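Local coordinates for protein tRNA (guanine(9)-N1)-methyltransferase (Schizosaccharomyces pombe, PDB 4JWH) that catalyses the S-adenosyl-L-methionine-dependent methylation of guanine at position 9 of cytoplasmic tRNA, forming N(1)-methylguanine, at residues E259-W264 with R268-A273. Numbering follows the deposited sequence.
Sequences EILSLW and RDWEKA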
loop_
_atom_site.group_PDB
_atom_site.type_symbol
_atom_site.label_atom_id
_atom_site.label_comp_id
_atom_site.label_asym_id
_atom_site.label_seq_id
_atom_site.Cartn_x
_atom_site.Cartn_y
_atom_site.Cartn_z
ATOM N N GLU A 259 4.768 0.601 4.950
ATOM C CA GLU A 259 5.882 0.413 5.862
ATOM C C GLU A 259 5.548 -0.595 6.965
ATOM O O GLU A 259 6.391 -1.437 7.362
ATOM C CB GLU A 259 6.296 1.767 6.466
ATOM C CG GLU A 259 6.951 2.738 5.469
ATOM C CD GLU A 259 6.936 4.177 5.997
ATOM O OE1 GLU A 259 7.274 5.096 5.243
ATOM O OE2 GLU A 259 6.529 4.390 7.177
ATOM N N ILE A 260 4.322 -0.514 7.488
ATOM C CA ILE A 260 3.909 -1.462 8.521
ATOM C C ILE A 260 3.874 -2.904 7.976
ATOM O O ILE A 260 4.377 -3.819 8.621
ATOM C CB ILE A 260 2.562 -1.048 9.147
ATOM C CG1 ILE A 260 2.756 0.165 10.099
ATOM C CG2 ILE A 260 1.829 -2.254 9.823
ATOM C CD1 ILE A 260 1.414 0.888 10.265
ATOM N N LEU A 261 3.293 -3.096 6.792
ATOM C CA LEU A 261 3.248 -4.428 6.161
ATOM C C LEU A 261 4.648 -4.980 5.991
ATOM O O LEU A 261 4.911 -6.124 6.344
ATOM C CB LEU A 261 2.545 -4.384 4.807
ATOM C CG LEU A 261 1.103 -3.845 4.831
ATOM C CD1 LEU A 261 0.592 -3.771 3.375
ATOM C CD2 LEU A 261 0.222 -4.783 5.674
ATOM N N SER A 262 5.541 -4.158 5.470
ATOM C CA SER A 262 6.898 -4.552 5.165
ATOM C C SER A 262 7.648 -4.937 6.442
ATOM O O SER A 262 8.381 -5.946 6.484
ATOM C CB SER A 262 7.584 -3.393 4.422
ATOM O OG SER A 262 8.905 -3.722 4.028
ATOM N N LEU A 263 7.420 -4.172 7.507
ATOM C CA LEU A 263 8.045 -4.485 8.785
ATOM C C LEU A 263 7.479 -5.750 9.430
ATOM O O LEU A 263 8.182 -6.484 10.143
ATOM C CB LEU A 263 7.998 -3.288 9.727
ATOM C CG LEU A 263 9.003 -2.182 9.321
ATOM C CD1 LEU A 263 8.864 -0.917 10.197
ATOM C CD2 LEU A 263 10.419 -2.658 9.341
ATOM N N TRP A 264 6.210 -6.030 9.173
ATOM C CA TRP A 264 5.648 -7.269 9.654
ATOM C C TRP A 264 6.364 -8.451 8.998
ATOM O O TRP A 264 6.668 -9.434 9.670
ATOM C CB TRP A 264 4.134 -7.372 9.436
ATOM C CG TRP A 264 3.600 -8.590 10.174
ATOM C CD1 TRP A 264 3.204 -8.649 11.471
ATOM C CD2 TRP A 264 3.453 -9.924 9.643
ATOM N NE1 TRP A 264 2.816 -9.943 11.797
ATOM C CE2 TRP A 264 2.952 -10.739 10.687
ATOM C CE3 TRP A 264 3.700 -10.501 8.387
ATOM C CZ2 TRP A 264 2.696 -12.114 10.518
ATOM C CZ3 TRP A 264 3.451 -11.858 8.214
ATOM C CH2 TRP A 264 2.947 -12.653 9.274
ATOM N N ARG A 268 7.479 -10.192 11.978
ATOM C CA ARG A 268 6.291 -11.038 12.246
ATOM C C ARG A 268 5.584 -10.760 13.586
ATOM O O ARG A 268 5.011 -11.667 14.232
ATOM C CB ARG A 268 6.595 -12.516 11.995
ATOM C CG ARG A 268 6.886 -12.800 10.512
ATOM C CD ARG A 268 7.226 -14.252 10.274
ATOM N NE ARG A 268 6.031 -15.094 10.291
ATOM C CZ ARG A 268 5.305 -15.393 9.210
ATOM N NH1 ARG A 268 5.652 -14.920 8.010
ATOM N NH2 ARG A 268 4.219 -16.161 9.331
ATOM N N ASP A 269 5.581 -9.474 13.944
ATOM C CA ASP A 269 5.150 -8.954 15.236
ATOM C C ASP A 269 4.494 -7.613 14.893
ATOM O O ASP A 269 5.169 -6.682 14.402
ATOM C CB ASP A 269 6.433 -8.799 16.087
ATOM C CG ASP A 269 6.203 -8.141 17.456
ATOM O OD1 ASP A 269 7.129 -8.249 18.300
ATOM O OD2 ASP A 269 5.145 -7.533 17.702
ATOM N N TRP A 270 3.179 -7.494 15.087
ATOM C CA TRP A 270 2.542 -6.232 14.695
ATOM C C TRP A 270 2.957 -5.114 15.627
ATOM O O TRP A 270 3.085 -3.983 15.193
ATOM C CB TRP A 270 1.004 -6.299 14.613
ATOM C CG TRP A 270 0.514 -7.238 13.582
ATOM C CD1 TRP A 270 0.067 -8.515 13.782
ATOM C CD2 TRP A 270 0.376 -6.972 12.186
ATOM N NE1 TRP A 270 -0.306 -9.074 12.582
ATOM C CE2 TRP A 270 -0.133 -8.145 11.588
ATOM C CE3 TRP A 270 0.667 -5.859 11.372
ATOM C CZ2 TRP A 270 -0.364 -8.246 10.212
ATOM C CZ3 TRP A 270 0.435 -5.956 9.996
ATOM C CH2 TRP A 270 -0.072 -7.152 9.435
ATOM N N GLU A 271 3.174 -5.436 16.903
ATOM C CA GLU A 271 3.475 -4.388 17.896
ATOM C C GLU A 271 4.775 -3.666 17.552
ATOM O O GLU A 271 4.844 -2.448 17.638
ATOM C CB GLU A 271 3.436 -4.938 19.331
ATOM C CG GLU A 271 2.043 -5.559 19.609
ATOM C CD GLU A 271 1.823 -6.090 21.019
ATOM O OE1 GLU A 271 2.558 -7.011 21.448
ATOM O OE2 GLU A 271 0.893 -5.579 21.689
ATOM N N LYS A 272 5.780 -4.417 17.111
ATOM C CA LYS A 272 7.052 -3.823 16.751
ATOM C C LYS A 272 6.911 -2.919 15.538
ATOM O O LYS A 272 7.521 -1.858 15.489
ATOM C CB LYS A 272 8.118 -4.875 16.489
ATOM C CG LYS A 272 9.504 -4.298 16.658
ATOM C CD LYS A 272 10.553 -5.366 16.691
ATOM C CE LYS A 272 11.932 -4.712 16.687
ATOM N NZ LYS A 272 13.004 -5.750 16.706
ATOM N N ALA A 273 6.136 -3.366 14.551
ATOM C CA ALA A 273 5.939 -2.628 13.308
ATOM C C ALA A 273 5.238 -1.296 13.624
ATOM O O ALA A 273 5.678 -0.221 13.174
ATOM C CB ALA A 273 5.122 -3.466 12.343
HETATM O O HOH W 1 2.067 -10.750 14.314
#
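Trp264 is sandwiched between Trp270 and Arg268. Its five-membered ring makes an offset stack on the six-membered ring of Trp270, centroids 4.0 Å apart and planes at 24°, while its CB sits over the same six-membered ring. With CG anti to the backbone N (chi1 -171°), the Trp264 indole swings from its helix toward the turn, between the two partners. On its opposite face Arg268 CA makes a CH-pi contact; the arginine chain, bent at chi3, then sets the guanidinium so that Trp264 CH2 lies over the centre of its face (CZ to Trp264 CH2 3.6 Å), the planes inclined by 49°. Among polar contacts, Arg268 N donates to Trp264 O (2.6 Å), and a water in the indole plane accepts from Trp264 NE1 (2.7 Å) and donates to Arg268 O. Trp270 NE1 instead bonds Thr201 O, and Arg268 NH2 bridges to Glu202. Apolar contacts add to this: Ile260 CG2 meets the Trp270 edge at CZ3 (4.0 Å), and Ala273 CB lies against Leu263 CB (3.9 Å). Replacing Trp270 by an alanine removes the indole and would probably leave Trp264 freer to tilt and Thr201 O without this donor. Helix 270-277, N-capped by Asp269, folds back on helix 254-267 after Arg268 (positive phi); Ile260 touches Leu252 and Leu261 nears Leu192 of strand 189-192, both S-adenosyl-L-methionine-binding residues.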